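Local atomic coordinates of 35 kDa hemin binding protein (Porphyromonas gingivalis, PDB entry 5Y1A), a protein that is thought to bind hemin, carries a thioredoxin-like domain and is probably a cargo of the type IX secretion system. Residues V160-T166 and F229-F235; F107-S111 and N121-G125; K176-L180 and H252-S256; Y303-F309 and Y326-A332. Numbering follows the deposited sequence.

The four contacts sample three parts of the chain. Interaction 2 belongs to the thioredoxin-fold part, where Pro108 touches Cys51 of a thioredoxin-type CxxC pattern. Interactions 1 and 3 belong to a beta sandwich and lie in different sheets of it. Their centres are 18 Å apart and they touch: Phe165 CD2 meets Leu180 CD2 at 3.7 Å. Their segments alternate along the chain, and strands 161-169 and 179-186 are consecutive. Interaction 2 does not touch interaction 3, with nearest atoms about 9 Å apart. Interaction 4 is in a separate C-terminal sheet. Its centre is 32 Å from that of interaction 1 and 50 Å from that of interaction 2.

Interaction 1: residues V160-T166 and F229-F235; sequences VCTATFT and FTIKKEF
The apolar centre is the face carrying Cys161, Ala163, Phe165, Ile231 and Phe235, joined by Lys233. Phe235 (chi1 55°, p) leans across the neighbouring strand. Cys161 CB sits over its ring, 4.1 Å from the centroid, a CH-pi contact. Ala163 CB meets the ring edge at CE2 of Phe235, 3.9 Å. Phe165, rotamer m, places CD2 3.9 Å from Ile231 CG2. Lys233 CG lies 4.0 Å from Phe165 CE2, while NZ leads away to a salt bridge with Asp219. Strands 161-166 and 229-235 run antiparallel at 171°, with axes 4.7 Å apart. Cys161-Phe235, Ala163-Lys233 and Phe165-Ile231 are hydrogen-bonded pairs, each with two N-to-O bonds, such as Ala163 N to Lys233 O, 3.0 Å. The alternating non-hydrogen-bonded pairs put Thr162, Thr164, Thr166, Thr230, Lys232 and Glu234 on the other, more polar face. Strand 228-235 is the sheet edge. Strand 145-153 flanks 161-169 on its other side, and Phe165 packs on strands 179-186 and 245-252 of the facing sheet, as in a beta sandwich.

Interaction 2: residues F107-S111 and N121-G125; sequences FPTFS and NLSIG
Phe110 is the main side chain here. Its chi1 of 85° (p) and chi2 of 139° bring the ring back toward 121-125, although its CA-to-CB bond points away. Phe110 CD2 lies 3.6 Å from Ile124 CG1, and CE2 meets Ser123 O at 3.3 Å, at the ring edge. Ile124 is extended (m, t), so its CD1 reaches Pro108 CB at 3.7 Å. Thr109 is p, with CB 3.9 Å from Leu122 CB, and its OG1 is hydrogen-bonded to Gly106 O. One backbone hydrogen bond joins the segments: Phe110 N to Leu122 O, 2.9 Å. Asn121, chi1 t, forms an Asx turn: Ser123 N donates to Asn121 OD1 at 3.0 Å. Segment 121-125 is a loop leading to helix 127-138, while Thr109 and Ser111 make backbone hydrogen bonds to Phe43 and Glu41 of strand 34-44. The peptide bond before Pro108 is cis, and Pro108 touches Cys51. A cis-proline just before a strand, beside the CxxC motif, is a hallmark of the thioredoxin fold.

Interaction 3: residues K176-L180 and H252-S256; sequences KPLML and HHPMS
Segment 176-180 is extended and enters strand 179-186. Segment 252-256 leaves strand 245-252 and turns off into a loop, with Met255 and Ser256 in helix-like phi/psi. The two meet through one antiparallel hydrogen-bonded pair, Met179 with His252, CA atoms 5.2 Å apart. Met179 N donates to His252 O at 2.8 Å, and His252 N donates to Met179 O at 2.9 Å. Pro177 O also lies 3.3 Å from Pro254 CD. His252 is p with chi2 93°, so its ring lies under Met179 CB, 3.5 Å from CB to the centroid. This is a CH-pi contact over the ring face. Met179 is m, m, m. Its CG packs 4.3 Å from Pro254 CG. Pro177 CB lies 4.1 Å from Pro254 CG. A water bridges the outer end, 2.9 Å from Pro177 O and 2.8 Å from His253 ND1. Leu180 turns away and packs on Phe165 in the facing sheet of the beta sandwich. His252 ND1 donates to His253 O at 2.9 Å, and NE2 is hydrogen-bonded to Thr181 OG1. ND1 therefore carries a proton, and both ring nitrogens of His252 have polar partners, while Met179 CB lies over one face of the ring.

Interaction 4: residues Y303-F309 and Y326-A332; sequences YSKMEVF and YVVRITA
Tyr326 is the first residue of this segment, within strand 324-332. It is rotamer m, with CD1 3.9 Å from Val308 CG1. Val327 pairs with Phe309: Phe309 N donates to Val327 O at 2.8 Å, and Val327 N to Phe309 O at 2.9 Å. The strands run antiparallel at 161°, with axes 4.7 Å apart. Val328 faces the core in a non-hydrogen-bonded pair with Val308. Val328 CG1 is 3.8 Å from Met306 CG. Arg329 pairs with Glu307, with Glu307 N to Arg329 O 2.9 Å and Arg329 N to Glu307 O 2.8 Å. Its chain is t, t, p, so Arg329 NH2 reaches Glu307 OE1 at 3.4 Å, a salt bridge with a weak hydrogen bond. The edge of the Phe309 ring points at the face of the Arg329 guanidinium, CZ to NH2 3.5 Å. Strand 324-332 lies between 305-309 and 335-343 in an antiparallel C-terminal sheet, probably the sorting domain of type IX secretion cargo. Ile330 packs its CG2 3.6 Å from Tyr303 CB. Thr331 faces both Ser304 and Lys305, a classic beta bulge. Thr331 O takes a bond from Ser304 N at 2.8 Å and a weak one from Lys305 N at 3.5 Å. Thr331 N donates to Lys305 O at 2.9 Å. A water lies 3.0 Å from Thr331 OG1 and donates to Arg329 O at 2.8 Å. Ala332 CB ends the contact, 3.9 Å from Tyr303 CB.

Interaction 1: residues V160-T166 and F229-F235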
loop_
_atom_site.group_PDB
_atom_site.type_symbol
_atom_site.label_atom_id
_atom_site.label_comp_id
_atom_site.label_asym_id
_atom_site.label_seq_id
_atom_site.Cartn_x
_atom_site.Cartn_y
_atom_site.Cartn_z
ATOM N N VAL A 160 7.991 -12.623 -1.344
ATOM C CA VAL A 160 6.689 -11.974 -1.541
ATOM C C VAL A 160 6.005 -11.734 -0.194
ATOM O O VAL A 160 6.265 -12.440 0.790
ATOM C CB VAL A 160 5.765 -12.764 -2.518
ATOM C CG1 VAL A 160 6.478 -12.904 -3.867
ATOM C CG2 VAL A 160 5.420 -14.129 -1.969
ATOM N N CYS A 161 5.163 -10.706 -0.156
ATOM C CA CYS A 161 4.169 -10.545 0.881
ATOM C C CYS A 161 2.864 -11.070 0.294
ATOM O O CYS A 161 2.748 -11.263 -0.914
ATOM C CB CYS A 161 4.013 -9.064 1.232
ATOM S SG CYS A 161 5.503 -8.329 1.905
ATOM N N THR A 162 1.880 -11.315 1.140
ATOM C CA THR A 162 0.563 -11.717 0.653
ATOM C C THR A 162 -0.524 -10.850 1.302
ATOM O O THR A 162 -0.346 -10.311 2.397
ATOM C CB THR A 162 0.274 -13.226 0.925
ATOM O OG1 THR A 162 -0.070 -13.399 2.310
ATOM C CG2 THR A 162 1.507 -14.089 0.571
ATOM N N ALA A 163 -1.650 -10.740 0.613
ATOM C CA ALA A 163 -2.792 -9.993 1.118
ATOM C C ALA A 163 -4.031 -10.753 0.678
ATOM O O ALA A 163 -4.229 -11.023 -0.512
ATOM C CB ALA A 163 -2.790 -8.562 0.567
ATOM N N THR A 164 -4.838 -11.151 1.650
ATOM C CA THR A 164 -6.085 -11.831 1.349
ATOM C C THR A 164 -7.218 -10.885 1.743
ATOM O O THR A 164 -7.300 -10.447 2.900
ATOM C CB THR A 164 -6.185 -13.159 2.114
ATOM O OG1 THR A 164 -5.066 -13.971 1.756
ATOM C CG2 THR A 164 -7.463 -13.887 1.733
ATOM N N PHE A 165 -8.061 -10.552 0.759
ATOM C CA PHE A 165 -9.158 -9.616 0.940
ATOM C C PHE A 165 -10.422 -10.418 0.886
ATOM O O PHE A 165 -10.690 -11.089 -0.108
ATOM C CB PHE A 165 -9.199 -8.577 -0.188
ATOM C CG PHE A 165 -7.886 -7.913 -0.429
ATOM C CD1 PHE A 165 -7.301 -7.164 0.570
ATOM C CD2 PHE A 165 -7.187 -8.109 -1.618
ATOM C CE1 PHE A 165 -6.072 -6.547 0.368
ATOM C CE2 PHE A 165 -5.946 -7.483 -1.822
ATOM C CZ PHE A 165 -5.390 -6.719 -0.812
ATOM N N THR A 166 -11.177 -10.382 1.971
ATOM C CA THR A 166 -12.419 -11.133 2.047
ATOM C C THR A 166 -13.493 -10.166 2.482
ATOM O O THR A 166 -13.259 -9.297 3.314
ATOM C CB THR A 166 -12.339 -12.297 3.082
ATOM O OG1 THR A 166 -11.985 -11.764 4.363
ATOM C CG2 THR A 166 -11.291 -13.351 2.644
ATOM N N PHE A 229 -17.010 -12.552 -1.156
ATOM C CA PHE A 229 -15.911 -12.586 -2.136
ATOM C C PHE A 229 -14.569 -12.786 -1.433
ATOM O O PHE A 229 -14.421 -12.475 -0.251
ATOM C CB PHE A 229 -15.861 -11.305 -2.963
ATOM C CG PHE A 229 -15.537 -10.058 -2.143
ATOM C CD1 PHE A 229 -14.205 -9.699 -1.894
ATOM C CD2 PHE A 229 -16.568 -9.251 -1.628
ATOM C CE1 PHE A 229 -13.894 -8.545 -1.149
ATOM C CE2 PHE A 229 -16.280 -8.105 -0.894
ATOM C CZ PHE A 229 -14.927 -7.756 -0.637
ATOM N N THR A 230 -13.597 -13.283 -2.198
ATOM C CA THR A 230 -12.226 -13.461 -1.728
ATOM C C THR A 230 -11.289 -13.165 -2.887
ATOM O O THR A 230 -11.489 -13.691 -3.985
ATOM C CB THR A 230 -11.944 -14.908 -1.240
ATOM O OG1 THR A 230 -12.836 -15.251 -0.177
ATOM C CG2 THR A 230 -10.508 -15.032 -0.710
ATOM N N ILE A 231 -10.297 -12.303 -2.647
ATOM C CA ILE A 231 -9.224 -12.038 -3.617
ATOM C C ILE A 231 -7.916 -12.193 -2.850
ATOM O O ILE A 231 -7.796 -11.647 -1.757
ATOM C CB ILE A 231 -9.311 -10.590 -4.221
ATOM C CG1 ILE A 231 -10.468 -10.530 -5.233
ATOM C CG2 ILE A 231 -7.964 -10.166 -4.871
ATOM C CD1 ILE A 231 -10.454 -9.336 -6.183
ATOM N N LYS A 232 -6.956 -12.929 -3.411
ATOM C CA LYS A 232 -5.650 -13.077 -2.776
ATOM C C LYS A 232 -4.566 -12.534 -3.710
ATOM O O LYS A 232 -4.551 -12.843 -4.915
ATOM C CB LYS A 232 -5.349 -14.549 -2.394
ATOM C CG LYS A 232 -3.992 -14.709 -1.678
ATOM C CD LYS A 232 -3.723 -16.165 -1.209
ATOM C CE LYS A 232 -2.547 -16.224 -0.243
ATOM N NZ LYS A 232 -1.895 -17.584 -0.255
ATOM N N LYS A 233 -3.660 -11.735 -3.160
ATOM C CA LYS A 233 -2.522 -11.230 -3.942
ATOM C C LYS A 233 -1.213 -11.695 -3.293
ATOM O O LYS A 233 -1.124 -11.839 -2.077
ATOM C CB LYS A 233 -2.529 -9.695 -3.994
ATOM C CG LYS A 233 -3.762 -9.105 -4.689
ATOM C CD LYS A 233 -3.635 -9.236 -6.200
ATOM C CE LYS A 233 -4.817 -8.491 -6.912
ATOM N NZ LYS A 233 -4.619 -8.613 -8.390
ATOM N N GLU A 234 -0.195 -11.904 -4.118
ATOM C CA GLU A 234 1.132 -12.269 -3.634
ATOM C C GLU A 234 2.143 -11.447 -4.424
ATOM O O GLU A 234 2.321 -11.683 -5.635
ATOM C CB GLU A 234 1.347 -13.781 -3.811
ATOM C CG GLU A 234 2.740 -14.264 -3.476
ATOM C CD GLU A 234 2.939 -15.750 -3.741
ATOM O OE1 GLU A 234 3.639 -16.095 -4.722
ATOM O OE2 GLU A 234 2.394 -16.565 -2.974
ATOM N N PHE A 235 2.804 -10.502 -3.738
ATOM C CA PHE A 235 3.600 -9.440 -4.380
ATOM C C PHE A 235 4.930 -9.166 -3.667
ATOM O O PHE A 235 4.984 -9.131 -2.442
ATOM C CB PHE A 235 2.774 -8.124 -4.413
ATOM C CG PHE A 235 2.259 -7.685 -3.040
ATOM C CD1 PHE A 235 2.933 -6.711 -2.299
ATOM C CD2 PHE A 235 1.100 -8.258 -2.499
ATOM C CE1 PHE A 235 2.489 -6.329 -1.024
ATOM C CE2 PHE A 235 0.632 -7.887 -1.217
ATOM C CZ PHE A 235 1.320 -6.919 -0.475
#

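Interaction 2: residues F107-S111 and N121-G125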
loop_
_atom_site.group_PDB
_atom_site.type_symbol
_atom_site.label_atom_id
_atom_site.label_comp_id
_atom_site.label_asym_id
_atom_site.label_seq_id
_atom_site.Cartn_x
_atom_site.Cartn_y
_atom_site.Cartn_z
ATOM N N PHE A 107 -2.851 21.036 -7.962
ATOM C CA PHE A 107 -2.437 20.434 -6.681
ATOM C C PHE A 107 -2.268 21.509 -5.598
ATOM O O PHE A 107 -1.941 22.668 -5.908
ATOM C CB PHE A 107 -1.077 19.701 -6.807
ATOM C CG PHE A 107 -1.028 18.576 -7.823
ATOM C CD1 PHE A 107 -2.169 17.857 -8.192
ATOM C CD2 PHE A 107 0.209 18.208 -8.363
ATOM C CE1 PHE A 107 -2.100 16.803 -9.140
ATOM C CE2 PHE A 107 0.308 17.150 -9.301
ATOM C CZ PHE A 107 -0.848 16.467 -9.695
ATOM N N PRO A 108 -2.454 21.131 -4.313
ATOM C CA PRO A 108 -2.979 19.835 -3.890
ATOM C C PRO A 108 -4.508 19.868 -3.950
ATOM O O PRO A 108 -5.124 20.896 -3.638
ATOM C CB PRO A 108 -2.494 19.714 -2.434
ATOM C CG PRO A 108 -2.465 21.165 -1.950
ATOM C CD PRO A 108 -2.139 22.008 -3.159
ATOM N N THR A 109 -5.101 18.745 -4.326
ATOM C CA THR A 109 -6.538 18.570 -4.318
ATOM C C THR A 109 -6.796 17.174 -3.761
ATOM O O THR A 109 -5.861 16.404 -3.528
ATOM C CB THR A 109 -7.154 18.710 -5.768
ATOM O OG1 THR A 109 -6.342 18.003 -6.718
ATOM C CG2 THR A 109 -7.261 20.171 -6.194
ATOM N N PHE A 110 -8.062 16.855 -3.499
ATOM C CA PHE A 110 -8.387 15.524 -2.990
ATOM C C PHE A 110 -9.803 15.126 -3.318
ATOM O O PHE A 110 -10.649 15.975 -3.604
ATOM C CB PHE A 110 -8.095 15.351 -1.482
ATOM C CG PHE A 110 -9.206 15.827 -0.515
ATOM C CD1 PHE A 110 -9.499 15.052 0.620
ATOM C CD2 PHE A 110 -9.899 17.024 -0.704
ATOM C CE1 PHE A 110 -10.470 15.460 1.550
ATOM C CE2 PHE A 110 -10.897 17.436 0.235
ATOM C CZ PHE A 110 -11.146 16.657 1.361
ATOM N N SER A 111 -10.017 13.818 -3.266
ATOM C CA SER A 111 -11.319 13.208 -3.498
ATOM C C SER A 111 -11.728 12.393 -2.263
ATOM O O SER A 111 -10.910 11.607 -1.729
ATOM C CB SER A 111 -11.220 12.285 -4.706
ATOM O OG SER A 111 -12.397 11.517 -4.840
ATOM N N ASN A 121 -16.003 19.985 -7.091
ATOM C CA ASN A 121 -15.071 20.663 -6.209
ATOM C C ASN A 121 -14.093 19.639 -5.638
ATOM O O ASN A 121 -14.550 18.692 -4.970
ATOM C CB ASN A 121 -15.897 21.331 -5.086
ATOM C CG ASN A 121 -15.057 22.126 -4.099
ATOM O OD1 ASN A 121 -14.277 21.570 -3.328
ATOM N ND2 ASN A 121 -15.262 23.438 -4.084
ATOM N N LEU A 122 -12.782 19.782 -5.903
ATOM C CA LEU A 122 -11.820 18.899 -5.199
ATOM C C LEU A 122 -10.896 19.665 -4.234
ATOM O O LEU A 122 -9.789 19.197 -3.883
ATOM C CB LEU A 122 -11.001 18.072 -6.213
ATOM C CG LEU A 122 -11.795 17.195 -7.198
ATOM C CD1 LEU A 122 -10.872 16.571 -8.265
ATOM C CD2 LEU A 122 -12.556 16.088 -6.479
ATOM N N SER A 123 -11.365 20.830 -3.793
ATOM C CA SER A 123 -10.537 21.758 -3.018
ATOM C C SER A 123 -10.229 21.206 -1.644
ATOM O O SER A 123 -11.053 20.506 -1.046
ATOM C CB SER A 123 -11.230 23.127 -2.882
ATOM O OG SER A 123 -11.705 23.585 -4.139
ATOM N N ILE A 124 -9.029 21.513 -1.157
ATOM C CA ILE A 124 -8.645 21.212 0.221
ATOM C C ILE A 124 -8.716 22.568 0.950
ATOM O O ILE A 124 -7.816 23.406 0.812
ATOM C CB ILE A 124 -7.223 20.643 0.316
ATOM C CG1 ILE A 124 -7.100 19.330 -0.488
ATOM C CG2 ILE A 124 -6.814 20.413 1.797
ATOM C CD1 ILE A 124 -5.618 18.855 -0.662
ATOM N N GLY A 125 -9.815 22.790 1.670
ATOM C CA GLY A 125 -10.068 24.106 2.302
ATOM C C GLY A 125 -9.451 24.181 3.686
ATOM O O GLY A 125 -8.451 23.515 3.987
#

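Interaction 3: residues K176-L180 and H252-S256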
loop_
_atom_site.group_PDB
_atom_site.type_symbol
_atom_site.label_atom_id
_atom_site.label_comp_id
_atom_site.label_asym_id
_atom_site.label_seq_id
_atom_site.Cartn_x
_atom_site.Cartn_y
_atom_site.Cartn_z
ATOM N N LYS A 176 -23.940 -6.496 -9.519
ATOM C CA LYS A 176 -23.419 -5.238 -10.049
ATOM C C LYS A 176 -21.927 -5.363 -10.345
ATOM O O LYS A 176 -21.246 -6.173 -9.704
ATOM C CB LYS A 176 -23.693 -4.097 -9.065
ATOM C CG LYS A 176 -25.160 -3.706 -9.051
ATOM C CD LYS A 176 -25.456 -2.530 -8.142
ATOM C CE LYS A 176 -26.953 -2.221 -8.193
ATOM N NZ LYS A 176 -27.281 -0.813 -7.790
ATOM N N PRO A 177 -21.417 -4.585 -11.323
ATOM C CA PRO A 177 -19.971 -4.649 -11.601
ATOM C C PRO A 177 -19.252 -3.913 -10.506
ATOM O O PRO A 177 -19.265 -2.684 -10.466
ATOM C CB PRO A 177 -19.808 -3.935 -12.946
ATOM C CG PRO A 177 -21.027 -3.162 -13.156
ATOM C CD PRO A 177 -22.107 -3.636 -12.225
ATOM N N LEU A 178 -18.688 -4.674 -9.586
ATOM C CA LEU A 178 -17.995 -4.081 -8.448
ATOM C C LEU A 178 -16.524 -4.392 -8.633
ATOM O O LEU A 178 -16.167 -5.473 -9.111
ATOM C CB LEU A 178 -18.485 -4.674 -7.130
ATOM C CG LEU A 178 -19.992 -4.466 -6.857
ATOM C CD1 LEU A 178 -20.397 -5.172 -5.551
ATOM C CD2 LEU A 178 -20.293 -3.011 -6.747
ATOM N N MET A 179 -15.689 -3.445 -8.211
ATOM C CA MET A 179 -14.254 -3.537 -8.406
ATOM C C MET A 179 -13.555 -3.556 -7.048
ATOM O O MET A 179 -14.065 -3.011 -6.074
ATOM C CB MET A 179 -13.778 -2.309 -9.196
ATOM C CG MET A 179 -14.571 -2.013 -10.472
ATOM S SD MET A 179 -14.593 -3.396 -11.666
ATOM C CE MET A 179 -12.922 -3.342 -12.165
ATOM N N LEU A 180 -12.391 -4.189 -6.991
ATOM C CA LEU A 180 -11.525 -4.028 -5.829
ATOM C C LEU A 180 -10.164 -3.455 -6.236
ATOM O O LEU A 180 -9.524 -3.927 -7.205
ATOM C CB LEU A 180 -11.365 -5.353 -5.071
ATOM C CG LEU A 180 -10.607 -5.141 -3.766
ATOM C CD1 LEU A 180 -11.441 -5.500 -2.584
ATOM C CD2 LEU A 180 -9.263 -5.888 -3.792
ATOM N N HIS A 252 -15.392 -0.684 -4.909
ATOM C CA HIS A 252 -15.849 0.541 -5.542
ATOM C C HIS A 252 -16.577 0.260 -6.835
ATOM O O HIS A 252 -16.398 -0.803 -7.448
ATOM C CB HIS A 252 -14.650 1.490 -5.784
ATOM C CG HIS A 252 -13.552 0.912 -6.646
ATOM N ND1 HIS A 252 -13.505 1.102 -8.011
ATOM C CD2 HIS A 252 -12.433 0.213 -6.327
ATOM C CE1 HIS A 252 -12.414 0.528 -8.502
ATOM N NE2 HIS A 252 -11.750 -0.028 -7.497
ATOM N N HIS A 253 -17.401 1.225 -7.246
ATOM C CA HIS A 253 -18.009 1.213 -8.562
ATOM C C HIS A 253 -16.952 1.504 -9.637
ATOM O O HIS A 253 -15.904 2.083 -9.355
ATOM C CB HIS A 253 -19.159 2.226 -8.604
ATOM C CG HIS A 253 -20.303 1.864 -7.688
ATOM N ND1 HIS A 253 -21.195 0.855 -7.979
ATOM C CD2 HIS A 253 -20.679 2.366 -6.488
ATOM C CE1 HIS A 253 -22.084 0.760 -7.001
ATOM N NE2 HIS A 253 -21.787 1.659 -6.078
ATOM N N PRO A 254 -17.214 1.077 -10.874
ATOM C CA PRO A 254 -16.225 1.283 -11.941
ATOM C C PRO A 254 -15.875 2.756 -12.148
ATOM O O PRO A 254 -16.766 3.608 -12.129
ATOM C CB PRO A 254 -16.931 0.702 -13.184
ATOM C CG PRO A 254 -17.936 -0.291 -12.621
ATOM C CD PRO A 254 -18.406 0.340 -11.337
ATOM N N MET A 255 -14.593 3.043 -12.328
ATOM C CA MET A 255 -14.146 4.390 -12.660
ATOM C C MET A 255 -14.838 4.960 -13.898
ATOM O O MET A 255 -15.058 6.145 -14.002
ATOM C CB MET A 255 -12.618 4.439 -12.804
ATOM C CG MET A 255 -11.888 3.922 -11.582
ATOM S SD MET A 255 -10.078 4.192 -11.656
ATOM C CE MET A 255 -10.157 5.841 -12.054
ATOM N N SER A 256 -15.177 4.075 -14.824
ATOM C CA SER A 256 -15.833 4.443 -16.088
ATOM C C SER A 256 -17.310 4.857 -15.970
ATOM O O SER A 256 -17.904 5.326 -16.968
ATOM C CB SER A 256 -15.729 3.273 -17.076
ATOM O OG SER A 256 -16.351 2.114 -16.513
HETATM O O HOH W 1 -21.545 -0.833 -10.248
#

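Interaction 4: residues Y303-F309 and Y326-A332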
loop_
_atom_site.group_PDB
_atom_site.type_symbol
_atom_site.label_atom_id
_atom_site.label_comp_id
_atom_site.label_asym_id
_atom_site.label_seq_id
_atom_site.Cartn_x
_atom_site.Cartn_y
_atom_site.Cartn_z
ATOM N N TYR A 303 33.972 -21.530 -3.247
ATOM C CA TYR A 303 33.292 -20.359 -3.824
ATOM C C TYR A 303 34.239 -19.193 -4.128
ATOM O O TYR A 303 35.330 -19.086 -3.543
ATOM C CB TYR A 303 32.131 -19.881 -2.935
ATOM C CG TYR A 303 32.543 -19.492 -1.538
ATOM C CD1 TYR A 303 33.034 -18.216 -1.260
ATOM C CD2 TYR A 303 32.448 -20.407 -0.493
ATOM C CE1 TYR A 303 33.413 -17.859 0.030
ATOM C CE2 TYR A 303 32.832 -20.064 0.799
ATOM C CZ TYR A 303 33.301 -18.792 1.051
ATOM O OH TYR A 303 33.680 -18.465 2.329
ATOM N N SER A 304 33.801 -18.315 -5.033
ATOM C CA SER A 304 34.567 -17.135 -5.447
ATOM C C SER A 304 34.240 -15.880 -4.629
ATOM O O SER A 304 35.093 -14.999 -4.474
ATOM C CB SER A 304 34.343 -16.853 -6.938
ATOM O OG SER A 304 34.833 -15.571 -7.305
ATOM N N LYS A 305 33.002 -15.793 -4.136
ATOM C CA LYS A 305 32.566 -14.669 -3.307
ATOM C C LYS A 305 31.390 -15.100 -2.442
ATOM O O LYS A 305 30.474 -15.771 -2.927
ATOM C CB LYS A 305 32.144 -13.498 -4.197
ATOM C CG LYS A 305 32.052 -12.149 -3.493
ATOM C CD LYS A 305 31.943 -11.033 -4.505
ATOM C CE LYS A 305 31.760 -9.677 -3.849
ATOM N NZ LYS A 305 32.895 -9.324 -2.953
ATOM N N MET A 306 31.424 -14.729 -1.160
ATOM C CA MET A 306 30.273 -14.910 -0.276
ATOM C C MET A 306 29.924 -13.574 0.381
ATOM O O MET A 306 30.790 -12.933 0.967
ATOM C CB MET A 306 30.565 -15.974 0.788
ATOM C CG MET A 306 29.561 -16.027 1.944
ATOM S SD MET A 306 29.882 -17.349 3.127
ATOM C CE MET A 306 31.395 -16.750 3.878
ATOM N N GLU A 307 28.661 -13.165 0.266
ATOM C CA GLU A 307 28.166 -11.954 0.918
ATOM C C GLU A 307 26.902 -12.261 1.732
ATOM O O GLU A 307 26.053 -13.035 1.287
ATOM C CB GLU A 307 27.876 -10.872 -0.114
ATOM C CG GLU A 307 29.129 -10.174 -0.649
ATOM C CD GLU A 307 28.860 -9.396 -1.915
ATOM O OE1 GLU A 307 28.480 -10.022 -2.926
ATOM O OE2 GLU A 307 29.040 -8.157 -1.907
ATOM N N VAL A 308 26.806 -11.666 2.922
ATOM C CA VAL A 308 25.666 -11.881 3.817
ATOM C C VAL A 308 24.848 -10.595 3.891
ATOM O O VAL A 308 25.393 -9.510 4.129
ATOM C CB VAL A 308 26.105 -12.321 5.252
ATOM C CG1 VAL A 308 24.893 -12.499 6.165
ATOM C CG2 VAL A 308 26.925 -13.618 5.211
ATOM N N PHE A 309 23.542 -10.725 3.685
ATOM C CA PHE A 309 22.630 -9.601 3.798
ATOM C C PHE A 309 21.655 -9.888 4.918
ATOM O O PHE A 309 21.221 -11.031 5.094
ATOM C CB PHE A 309 21.843 -9.431 2.485
ATOM C CG PHE A 309 22.720 -9.115 1.313
ATOM C CD1 PHE A 309 22.977 -7.794 0.958
ATOM C CD2 PHE A 309 23.338 -10.142 0.601
ATOM C CE1 PHE A 309 23.828 -7.490 -0.115
ATOM C CE2 PHE A 309 24.194 -9.843 -0.458
ATOM C CZ PHE A 309 24.425 -8.514 -0.812
ATOM N N TYR A 326 18.691 -14.269 7.271
ATOM C CA TYR A 326 19.719 -13.658 6.418
ATOM C C TYR A 326 19.686 -14.256 5.018
ATOM O O TYR A 326 19.323 -15.418 4.843
ATOM C CB TYR A 326 21.106 -13.870 7.028
ATOM C CG TYR A 326 21.240 -13.235 8.396
ATOM C CD1 TYR A 326 21.823 -11.971 8.551
ATOM C CD2 TYR A 326 20.758 -13.884 9.528
ATOM C CE1 TYR A 326 21.934 -11.380 9.818
ATOM C CE2 TYR A 326 20.848 -13.292 10.811
ATOM C CZ TYR A 326 21.446 -12.042 10.935
ATOM O OH TYR A 326 21.552 -11.452 12.173
ATOM N N VAL A 327 20.068 -13.457 4.033
ATOM C CA VAL A 327 20.268 -13.958 2.671
ATOM C C VAL A 327 21.761 -14.021 2.386
ATOM O O VAL A 327 22.472 -13.018 2.520
ATOM C CB VAL A 327 19.572 -13.047 1.632
ATOM C CG1 VAL A 327 19.831 -13.546 0.200
ATOM C CG2 VAL A 327 18.082 -12.998 1.899
ATOM N N VAL A 328 22.245 -15.202 2.018
ATOM C CA VAL A 328 23.642 -15.343 1.660
ATOM C C VAL A 328 23.704 -15.428 0.150
ATOM O O VAL A 328 23.071 -16.294 -0.444
ATOM C CB VAL A 328 24.280 -16.606 2.253
ATOM C CG1 VAL A 328 25.777 -16.635 1.930
ATOM C CG2 VAL A 328 24.035 -16.666 3.768
ATOM N N ARG A 329 24.459 -14.521 -0.456
ATOM C CA ARG A 329 24.663 -14.547 -1.895
ATOM C C ARG A 329 26.040 -15.173 -2.102
ATOM O O ARG A 329 27.057 -14.579 -1.726
ATOM C CB ARG A 329 24.564 -13.133 -2.456
ATOM C CG ARG A 329 24.848 -12.983 -3.946
ATOM C CD ARG A 329 24.322 -11.641 -4.457
ATOM N NE ARG A 329 25.218 -10.517 -4.164
ATOM C CZ ARG A 329 24.892 -9.237 -4.334
ATOM N NH1 ARG A 329 23.685 -8.908 -4.779
ATOM N NH2 ARG A 329 25.765 -8.280 -4.044
ATOM N N ILE A 330 26.069 -16.385 -2.658
ATOM C CA ILE A 330 27.335 -17.085 -2.909
ATOM C C ILE A 330 27.540 -17.345 -4.391
ATOM O O ILE A 330 26.711 -17.989 -5.033
ATOM C CB ILE A 330 27.438 -18.462 -2.205
ATOM C CG1 ILE A 330 26.574 -18.536 -0.953
ATOM C CG2 ILE A 330 28.896 -18.794 -1.901
ATOM C CD1 ILE A 330 26.617 -19.886 -0.292
ATOM N N THR A 331 28.658 -16.850 -4.917
ATOM C CA THR A 331 29.039 -17.078 -6.303
ATOM C C THR A 331 29.990 -18.274 -6.307
ATOM O O THR A 331 31.050 -18.244 -5.677
ATOM C CB THR A 331 29.684 -15.842 -6.932
ATOM O OG1 THR A 331 28.806 -14.722 -6.762
ATOM C CG2 THR A 331 29.909 -16.053 -8.434
ATOM N N ALA A 332 29.575 -19.342 -6.981
ATOM C CA ALA A 332 30.340 -20.586 -6.995
ATOM C C ALA A 332 30.048 -21.302 -8.299
ATOM O O ALA A 332 28.876 -21.380 -8.736
ATOM C CB ALA A 332 29.953 -21.468 -5.808
HETATM O O HOH W 2 28.418 -13.613 -4.025
#